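Intracellular exo-alpha-(1->5)-L-arabinofuranosidase (Bifidobacterium longum, PDB 2Y2W) hydrolyses the bonds of terminal non-reducing alpha-L-arabinofuranosyl residues in arabinan and arabinoxylan, as a family 51 glycoside hydrolase working in plant cell-wall breakdown. Local coordinates at residues A383-E388 with Q516-D521; T430-A435 with A531-T536; E182-A187 with K208-G213. All coordinates share one frame; numbering follows the deposited sequence.

Interaction 1: A383-E388 with Q516-D521; sequences ADAVVE and QLLHED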
loop_
_atom_site.group_PDB
_atom_site.type_symbol
_atom_site.label_atom_id
_atom_site.label_comp_id
_atom_site.label_asym_id
_atom_site.label_seq_id
_atom_site.Cartn_x
_atom_site.Cartn_y
_atom_site.Cartn_z
ATOM N N ALA D 383 14.568 19.779 39.575
ATOM C CA ALA D 383 13.173 19.345 39.579
ATOM C C ALA D 383 12.894 18.287 38.511
ATOM O O ALA D 383 12.169 17.325 38.766
ATOM C CB ALA D 383 12.244 20.537 39.407
ATOM N N ASP D 384 13.479 18.470 37.326
ATOM C CA ASP D 384 13.326 17.521 36.217
ATOM C C ASP D 384 13.791 16.118 36.608
ATOM O O ASP D 384 13.170 15.122 36.231
ATOM C CB ASP D 384 14.092 18.002 34.979
ATOM C CG ASP D 384 13.512 19.277 34.380
ATOM O OD1 ASP D 384 12.290 19.508 34.504
ATOM O OD2 ASP D 384 14.283 20.053 33.774
ATOM N N ALA D 385 14.879 16.059 37.373
ATOM C CA ALA D 385 15.433 14.800 37.861
ATOM C C ALA D 385 14.513 14.114 38.867
ATOM O O ALA D 385 14.351 12.893 38.828
ATOM C CB ALA D 385 16.801 15.029 38.466
ATOM N N VAL D 386 13.910 14.901 39.759
ATOM C CA VAL D 386 13.014 14.366 40.791
ATOM C C VAL D 386 11.749 13.766 40.167
ATOM O O VAL D 386 11.227 12.757 40.650
ATOM C CB VAL D 386 12.661 15.437 41.874
ATOM C CG1 VAL D 386 11.679 14.887 42.908
ATOM C CG2 VAL D 386 13.922 15.932 42.572
ATOM N N VAL D 387 11.274 14.382 39.087
ATOM C CA VAL D 387 10.118 13.874 38.346
ATOM C C VAL D 387 10.432 12.523 37.695
ATOM O O VAL D 387 9.617 11.601 37.756
ATOM C CB VAL D 387 9.603 14.903 37.295
ATOM C CG1 VAL D 387 8.464 14.320 36.457
ATOM C CG2 VAL D 387 9.137 16.170 37.987
ATOM N N GLU D 388 11.616 12.407 37.093
ATOM C CA GLU D 388 12.051 11.146 36.481
ATOM C C GLU D 388 12.255 10.041 37.516
ATOM O O GLU D 388 11.960 8.874 37.247
ATOM C CB GLU D 388 13.311 11.341 35.635
ATOM C CG GLU D 388 13.037 11.980 34.280
ATOM C CD GLU D 388 14.205 11.879 33.310
ATOM O OE1 GLU D 388 15.065 10.980 33.473
ATOM O OE2 GLU D 388 14.260 12.704 32.373
ATOM N N GLN D 516 21.476 8.351 49.572
ATOM C CA GLN D 516 21.673 9.544 48.751
ATOM C C GLN D 516 20.479 10.493 48.779
ATOM O O GLN D 516 19.342 10.081 49.020
ATOM C CB GLN D 516 22.001 9.160 47.305
ATOM C CG GLN D 516 23.408 8.608 47.093
ATOM C CD GLN D 516 23.759 8.435 45.624
ATOM O OE1 GLN D 516 22.926 8.024 44.814
ATOM N NE2 GLN D 516 25.001 8.746 45.276
ATOM N N LEU D 517 20.763 11.766 48.520
ATOM C CA LEU D 517 19.752 12.811 48.453
ATOM C C LEU D 517 19.982 13.678 47.217
ATOM O O LEU D 517 21.061 14.251 47.044
ATOM C CB LEU D 517 19.788 13.668 49.728
ATOM C CG LEU D 517 19.162 15.071 49.743
ATOM C CD1 LEU D 517 17.650 15.016 49.919
ATOM C CD2 LEU D 517 19.796 15.928 50.835
ATOM N N LEU D 518 18.973 13.752 46.355
ATOM C CA LEU D 518 18.982 14.706 45.255
ATOM C C LEU D 518 18.035 15.861 45.543
ATOM O O LEU D 518 16.820 15.744 45.366
ATOM C CB LEU D 518 18.635 14.042 43.919
ATOM C CG LEU D 518 19.776 13.854 42.916
ATOM C CD1 LEU D 518 19.260 13.155 41.677
ATOM C CD2 LEU D 518 20.426 15.184 42.537
ATOM N N HIS D 519 18.607 16.969 46.006
ATOM C CA HIS D 519 17.845 18.177 46.292
ATOM C C HIS D 519 18.713 19.420 46.197
ATOM O O HIS D 519 19.862 19.424 46.639
ATOM C CB HIS D 519 17.202 18.108 47.681
ATOM C CG HIS D 519 16.689 19.426 48.168
ATOM N ND1 HIS D 519 15.514 19.981 47.709
ATOM C CD2 HIS D 519 17.203 20.309 49.054
ATOM C CE1 HIS D 519 15.322 21.147 48.301
ATOM N NE2 HIS D 519 16.332 21.369 49.123
ATOM N N GLU D 520 18.145 20.471 45.616
ATOM C CA GLU D 520 18.753 21.794 45.636
ATOM C C GLU D 520 17.710 22.814 46.080
ATOM O O GLU D 520 16.535 22.709 45.713
ATOM C CB GLU D 520 19.318 22.166 44.260
ATOM C CG GLU D 520 20.406 21.227 43.728
ATOM C CD GLU D 520 21.659 21.192 44.592
ATOM O OE1 GLU D 520 22.174 22.271 44.959
ATOM O OE2 GLU D 520 22.138 20.079 44.893
ATOM N N ASP D 521 18.141 23.792 46.878
ATOM C CA ASP D 521 17.250 24.849 47.366
ATOM C C ASP D 521 16.605 25.603 46.209
ATOM O O ASP D 521 15.424 25.951 46.271
ATOM C CB ASP D 521 17.995 25.810 48.296
ATOM C CG ASP D 521 18.185 25.243 49.692
ATOM O OD1 ASP D 521 17.264 24.564 50.198
ATOM O OD2 ASP D 521 19.257 25.484 50.287
#
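Beside the A385 and V386 face that meets L518, the same helix buries E388, whose OE2 is gripped twice: by a salt bridge from R407 NH2 and, weakly, by the backbone N of V343. In D384, OD1 bonds to Y345 OH, while OD2 takes T381 N at the helix's own beginning. R407 and Y345 thus tie the helix outward through polar bonds, whereas the surface it turns to segment 516-521 is apolar. There L518 points at the helix and brings its CD1 branch to A385 CB at 4.5 Å, a loose methyl-to-methyl contact. V386 meets it through CG2, which lies 4.0 Å from L518 O. Its first torsion explains the choice of branch: with CG1 anti to the backbone N (chi1 177°), CG2 is placed beside that N and faces the strand. No hydrogen bond crosses between the two segments, and the backbones stay well apart, V386 CA and L518 CA being 7.5 Å from each other. Y432 and P433 of helix 431-440 pack on L518 too, so the leucine is wedged between two helices, and backbone pairing with W559 in the antiparallel partner strand 558-564 positions it. Helix 382-397 follows the seventh strand of the barrel and precedes the eighth, so the contact is the seam between catalytic (beta/alpha)8 barrel and C-terminal beta domain that is typical of family 51 arabinofuranosidases.

Interaction 2: T430-A435 with A531-T536; sequences TFYPFA and APEAVT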
loop_
_atom_site.group_PDB
_atom_site.type_symbol
_atom_site.label_atom_id
_atom_site.label_comp_id
_atom_site.label_asym_id
_atom_site.label_seq_id
_atom_site.Cartn_x
_atom_site.Cartn_y
_atom_site.Cartn_z
ATOM N N THR D 430 19.347 14.146 35.669
ATOM C CA THR D 430 18.493 12.976 35.448
ATOM C C THR D 430 19.275 11.666 35.356
ATOM O O THR D 430 18.685 10.584 35.378
ATOM C CB THR D 430 17.645 13.127 34.167
ATOM O OG1 THR D 430 18.507 13.408 33.057
ATOM C CG2 THR D 430 16.632 14.252 34.315
ATOM N N PHE D 431 20.598 11.773 35.245
ATOM C CA PHE D 431 21.503 10.620 35.210
ATOM C C PHE D 431 21.467 9.814 36.508
ATOM O O PHE D 431 21.408 8.583 36.484
ATOM C CB PHE D 431 22.934 11.102 34.940
ATOM C CG PHE D 431 23.930 9.997 34.732
ATOM C CD1 PHE D 431 24.535 9.368 35.817
ATOM C CD2 PHE D 431 24.286 9.603 33.446
ATOM C CE1 PHE D 431 25.464 8.350 35.626
ATOM C CE2 PHE D 431 25.218 8.585 33.242
ATOM C CZ PHE D 431 25.807 7.959 34.333
ATOM N N TYR D 432 21.496 10.523 37.631
ATOM C CA TYR D 432 21.699 9.921 38.949
ATOM C C TYR D 432 20.537 9.072 39.494
ATOM O O TYR D 432 20.786 8.041 40.116
ATOM C CB TYR D 432 22.134 10.990 39.962
ATOM C CG TYR D 432 23.386 11.744 39.551
ATOM C CD1 TYR D 432 24.653 11.192 39.744
ATOM C CD2 TYR D 432 23.303 13.009 38.964
ATOM C CE1 TYR D 432 25.808 11.881 39.368
ATOM C CE2 TYR D 432 24.452 13.705 38.581
ATOM C CZ TYR D 432 25.701 13.135 38.787
ATOM O OH TYR D 432 26.843 13.816 38.417
ATOM N N PRO D 433 19.271 9.495 39.274
ATOM C CA PRO D 433 18.172 8.627 39.707
ATOM C C PRO D 433 18.049 7.352 38.877
ATOM O O PRO D 433 17.603 6.323 39.396
ATOM C CB PRO D 433 16.924 9.502 39.515
ATOM C CG PRO D 433 17.426 10.886 39.452
ATOM C CD PRO D 433 18.766 10.796 38.802
ATOM N N PHE D 434 18.441 7.426 37.605
ATOM C CA PHE D 434 18.391 6.271 36.710
ATOM C C PHE D 434 19.466 5.248 37.069
ATOM O O PHE D 434 19.169 4.061 37.223
ATOM C CB PHE D 434 18.524 6.703 35.244
ATOM C CG PHE D 434 18.177 5.620 34.260
ATOM C CD1 PHE D 434 19.144 4.719 33.820
ATOM C CD2 PHE D 434 16.878 5.495 33.776
ATOM C CE1 PHE D 434 18.827 3.714 32.912
ATOM C CE2 PHE D 434 16.548 4.491 32.866
ATOM C CZ PHE D 434 17.525 3.600 32.433
ATOM N N ALA D 435 20.707 5.717 37.207
ATOM C CA ALA D 435 21.842 4.863 37.565
ATOM C C ALA D 435 21.580 4.032 38.826
ATOM O O ALA D 435 21.764 2.813 38.818
ATOM C CB ALA D 435 23.103 5.699 37.725
ATOM N N ALA D 531 30.001 24.022 34.483
ATOM C CA ALA D 531 30.021 23.422 35.819
ATOM C C ALA D 531 29.146 22.162 35.843
ATOM O O ALA D 531 27.967 22.227 36.199
ATOM C CB ALA D 531 29.564 24.430 36.869
ATOM N N PRO D 532 29.726 21.009 35.461
ATOM C CA PRO D 532 28.956 19.784 35.228
ATOM C C PRO D 532 28.543 19.011 36.482
ATOM O O PRO D 532 27.696 18.119 36.395
ATOM C CB PRO D 532 29.905 18.940 34.376
ATOM C CG PRO D 532 31.263 19.365 34.798
ATOM C CD PRO D 532 31.166 20.811 35.205
ATOM N N GLU D 533 29.128 19.342 37.629
ATOM C CA GLU D 533 28.864 18.592 38.857
ATOM C C GLU D 533 28.282 19.454 39.984
ATOM O O GLU D 533 28.456 19.145 41.167
ATOM C CB GLU D 533 30.124 17.844 39.321
ATOM C CG GLU D 533 30.656 16.830 38.308
ATOM C CD GLU D 533 31.396 15.669 38.950
ATOM O OE1 GLU D 533 32.310 15.912 39.771
ATOM O OE2 GLU D 533 31.058 14.507 38.631
ATOM N N ALA D 534 27.576 20.519 39.605
ATOM C CA ALA D 534 26.944 21.430 40.562
ATOM C C ALA D 534 25.764 20.790 41.296
ATOM O O ALA D 534 25.528 21.079 42.469
ATOM C CB ALA D 534 26.508 22.713 39.869
ATOM N N VAL D 535 25.025 19.932 40.595
ATOM C CA VAL D 535 23.920 19.183 41.194
ATOM C C VAL D 535 24.251 17.689 41.204
ATOM O O VAL D 535 23.983 16.967 40.239
ATOM C CB VAL D 535 22.569 19.440 40.473
ATOM C CG1 VAL D 535 21.426 18.719 41.189
ATOM C CG2 VAL D 535 22.276 20.931 40.380
ATOM N N THR D 536 24.854 17.243 42.300
ATOM C CA THR D 536 25.201 15.837 42.486
ATOM C C THR D 536 24.514 15.308 43.744
ATOM O O THR D 536 24.206 16.090 44.648
ATOM C CB THR D 536 26.733 15.635 42.590
ATOM O OG1 THR D 536 27.276 16.530 43.570
ATOM C CG2 THR D 536 27.405 15.890 41.245
#
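Y432 reaches across to the loop with the far end of its ring. Its OH lies 3.6 Å from T536 CG2, and CZ is 4.1 Å from the same methyl, which meets the phenol at a slant. On the ring's CE2 side the neighbour is a carbonyl: V535 O stands 3.7 Å from CE2, again obliquely placed. E533 is more distant, with OE2 4.3 Å from Y432 OH, too far for a hydrogen bond; its carboxylate also has a long, weak ion pair with R427. The tyrosine is sent outward from the first turn of helix 431-440 by CG lying anti to the carbonyl carbon (chi1 -57°), and L518 and P537 pack along it. On the loop side, a type I beta turn runs from A531 to A534, V535 N is held by N527 OD1, and T536 O accepts from Q538 NE2, which probably steady the V535 carbonyl and T536 methyl next to the ring. V535 in turn packs on L518. With no hydrogen bond joining the two segments, the fit rests on van der Waals contact with an obliquely met ring.

Interaction 3: E182-A187 with K208-G213; sequences EYVNGA and KMWCIG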
loop_
_atom_site.group_PDB
_atom_site.type_symbol
_atom_site.label_atom_id
_atom_site.label_comp_id
_atom_site.label_asym_id
_atom_site.label_seq_id
_atom_site.Cartn_x
_atom_site.Cartn_y
_atom_site.Cartn_z
ATOM N N GLU D 182 15.958 -11.004 7.695
ATOM C CA GLU D 182 16.830 -11.986 7.064
ATOM C C GLU D 182 18.290 -11.523 7.069
ATOM O O GLU D 182 19.189 -12.313 7.344
ATOM C CB GLU D 182 16.353 -12.246 5.636
ATOM C CG GLU D 182 17.074 -13.355 4.890
ATOM C CD GLU D 182 16.491 -13.595 3.498
ATOM O OE1 GLU D 182 15.363 -13.122 3.222
ATOM O OE2 GLU D 182 17.150 -14.269 2.681
ATOM N N TYR D 183 18.515 -10.244 6.767
ATOM C CA TYR D 183 19.867 -9.683 6.726
ATOM C C TYR D 183 20.522 -9.712 8.098
ATOM O O TYR D 183 21.703 -10.043 8.231
ATOM C CB TYR D 183 19.849 -8.243 6.198
ATOM C CG TYR D 183 21.188 -7.542 6.291
ATOM C CD1 TYR D 183 22.106 -7.614 5.247
ATOM C CD2 TYR D 183 21.539 -6.811 7.428
ATOM C CE1 TYR D 183 23.334 -6.981 5.330
ATOM C CE2 TYR D 183 22.767 -6.176 7.523
ATOM C CZ TYR D 183 23.659 -6.264 6.469
ATOM O OH TYR D 183 24.876 -5.635 6.555
ATOM N N VAL D 184 19.740 -9.367 9.113
ATOM C CA VAL D 184 20.255 -9.200 10.460
ATOM C C VAL D 184 20.403 -10.526 11.235
ATOM O O VAL D 184 21.326 -10.673 12.041
ATOM C CB VAL D 184 19.395 -8.165 11.233
ATOM C CG1 VAL D 184 18.205 -8.822 11.909
ATOM C CG2 VAL D 184 20.230 -7.426 12.239
ATOM N N ASN D 185 19.516 -11.488 10.976
ATOM C CA ASN D 185 19.421 -12.692 11.809
ATOM C C ASN D 185 19.519 -14.022 11.069
ATOM O O ASN D 185 19.571 -15.082 11.695
ATOM C CB ASN D 185 18.127 -12.667 12.634
ATOM C CG ASN D 185 18.216 -11.756 13.843
ATOM O OD1 ASN D 185 19.305 -11.347 14.258
ATOM N ND2 ASN D 185 17.063 -11.432 14.420
ATOM N N GLY D 186 19.538 -13.965 9.742
ATOM C CA GLY D 186 19.582 -15.172 8.929
ATOM C C GLY D 186 20.897 -15.913 9.055
ATOM O O GLY D 186 21.928 -15.322 9.379
ATOM N N ALA D 187 20.855 -17.219 8.817
ATOM C CA ALA D 187 22.064 -18.023 8.754
ATOM C C ALA D 187 22.782 -17.740 7.436
ATOM O O ALA D 187 22.125 -17.470 6.429
ATOM C CB ALA D 187 21.720 -19.501 8.871
ATOM N N LYS D 208 16.079 -9.948 19.161
ATOM C CA LYS D 208 14.811 -10.528 19.612
ATOM C C LYS D 208 13.643 -9.552 19.532
ATOM O O LYS D 208 12.589 -9.875 18.978
ATOM C CB LYS D 208 14.938 -11.006 21.059
ATOM C CG LYS D 208 15.169 -12.492 21.239
ATOM C CD LYS D 208 15.251 -12.829 22.726
ATOM C CE LYS D 208 15.157 -14.325 22.972
ATOM N NZ LYS D 208 15.120 -14.635 24.430
ATOM N N MET D 209 13.838 -8.366 20.102
ATOM C CA MET D 209 12.768 -7.388 20.259
ATOM C C MET D 209 12.728 -6.394 19.096
ATOM O O MET D 209 13.718 -5.711 18.812
ATOM C CB MET D 209 12.912 -6.665 21.602
ATOM C CG MET D 209 11.641 -6.024 22.117
ATOM S SD MET D 209 11.837 -5.502 23.829
ATOM C CE MET D 209 10.327 -4.572 24.081
ATOM N N TRP D 210 11.573 -6.330 18.436
ATOM C CA TRP D 210 11.377 -5.486 17.260
ATOM C C TRP D 210 10.166 -4.577 17.425
ATOM O O TRP D 210 9.114 -5.014 17.895
ATOM C CB TRP D 210 11.181 -6.341 16.004
ATOM C CG TRP D 210 12.376 -7.142 15.588
ATOM C CD1 TRP D 210 12.904 -8.223 16.231
ATOM C CD2 TRP D 210 13.175 -6.946 14.414
ATOM N NE1 TRP D 210 13.992 -8.700 15.543
ATOM C CE2 TRP D 210 14.178 -7.937 14.422
ATOM C CE3 TRP D 210 13.142 -6.026 13.357
ATOM C CZ2 TRP D 210 15.137 -8.037 13.417
ATOM C CZ3 TRP D 210 14.096 -6.126 12.360
ATOM C CH2 TRP D 210 15.081 -7.124 12.396
ATOM N N CYS D 211 10.320 -3.319 17.025
ATOM C CA CYS D 211 9.208 -2.374 17.002
ATOM C C CYS D 211 8.655 -2.225 15.588
ATOM O O CYS D 211 9.351 -1.765 14.678
ATOM C CB CYS D 211 9.635 -1.015 17.555
ATOM S SG CYS D 211 10.181 -1.076 19.262
ATOM N N ILE D 212 7.402 -2.631 15.412
ATOM C CA ILE D 212 6.747 -2.559 14.115
ATOM C C ILE D 212 6.196 -1.149 13.899
ATOM O O ILE D 212 5.050 -0.844 14.245
ATOM C CB ILE D 212 5.652 -3.645 13.967
ATOM C CG1 ILE D 212 6.226 -5.019 14.329
ATOM C CG2 ILE D 212 5.103 -3.669 12.545
ATOM C CD1 ILE D 212 5.199 -6.034 14.755
ATOM N N GLY D 213 7.042 -0.291 13.335
ATOM C CA GLY D 213 6.695 1.102 13.092
ATOM C C GLY D 213 6.932 1.984 14.295
ATOM O O GLY D 213 7.311 1.504 15.368
#
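Within the outer layer of the (beta/alpha)8 barrel, W210 of strand 209-212 drives its indole outward against V184 and N185, in the last turn of helix 174-185. The six-membered part of the indole does the touching, rim first. V184 CG1 lies in the ring plane, 3.5 Å from W210 CZ2 and 3.6 Å from CH2, so the methyl abuts the edge instead of lying on a face. It is put there by a first torsion of 87°, which sets CG1 between the backbone N and the carbonyl carbon. N185 runs past the indole in the opposite direction, its amide nearly upright to the ring (planes 82° apart), with ND2 4.0 Å from W210 CZ2, also by the edge. That amide nitrogen makes its hydrogen bond to I207 O, and W210 NE1 bonds to the same oxygen; one carbonyl just ahead of the strand thus fixes both the asparagine and the rotation of the indole. Helix 174-185 follows the third barrel strand, 162-167, and strand 209-212 is the fourth, so the contact lies within one right-handed beta-alpha-beta crossover, whose return also includes helix 191-198. L165 and V167 of the third strand, L250 of the fifth and M241 of helix 227-244 pack round the tryptophan, while E182 and A187 at the helix end touch a second subunit. Beyond G213 the strand leads directly to N214 and E215, by similarity an arabinofuranose-binding residue and the catalytic proton donor/acceptor; the side chain of W210 is about 12 Å from that of N214.

Interactions 1 and 2 are neighbours, their centres about 9 Å apart, and share a cluster in which L518 CD1 meets P433 CG at 3.7 Å and E520 CG meets V535 CG1 at 3.7 Å. Their segments alternate along the chain, so two helices and the strand and loop of the C-terminal part interlock. Interaction 1 is buried and mostly aliphatic, also touching one carbonyl; interaction 2 is partly exposed, with a phenol against methyl and carbonyl groups. Interaction 3 lies on the opposite side of the chain's centre, about 39 Å and about 35 Å from them centre to centre. Buried like interaction 1, it stays within the barrel and turns on an aromatic edge, with its polar groups satisfied next to the strand.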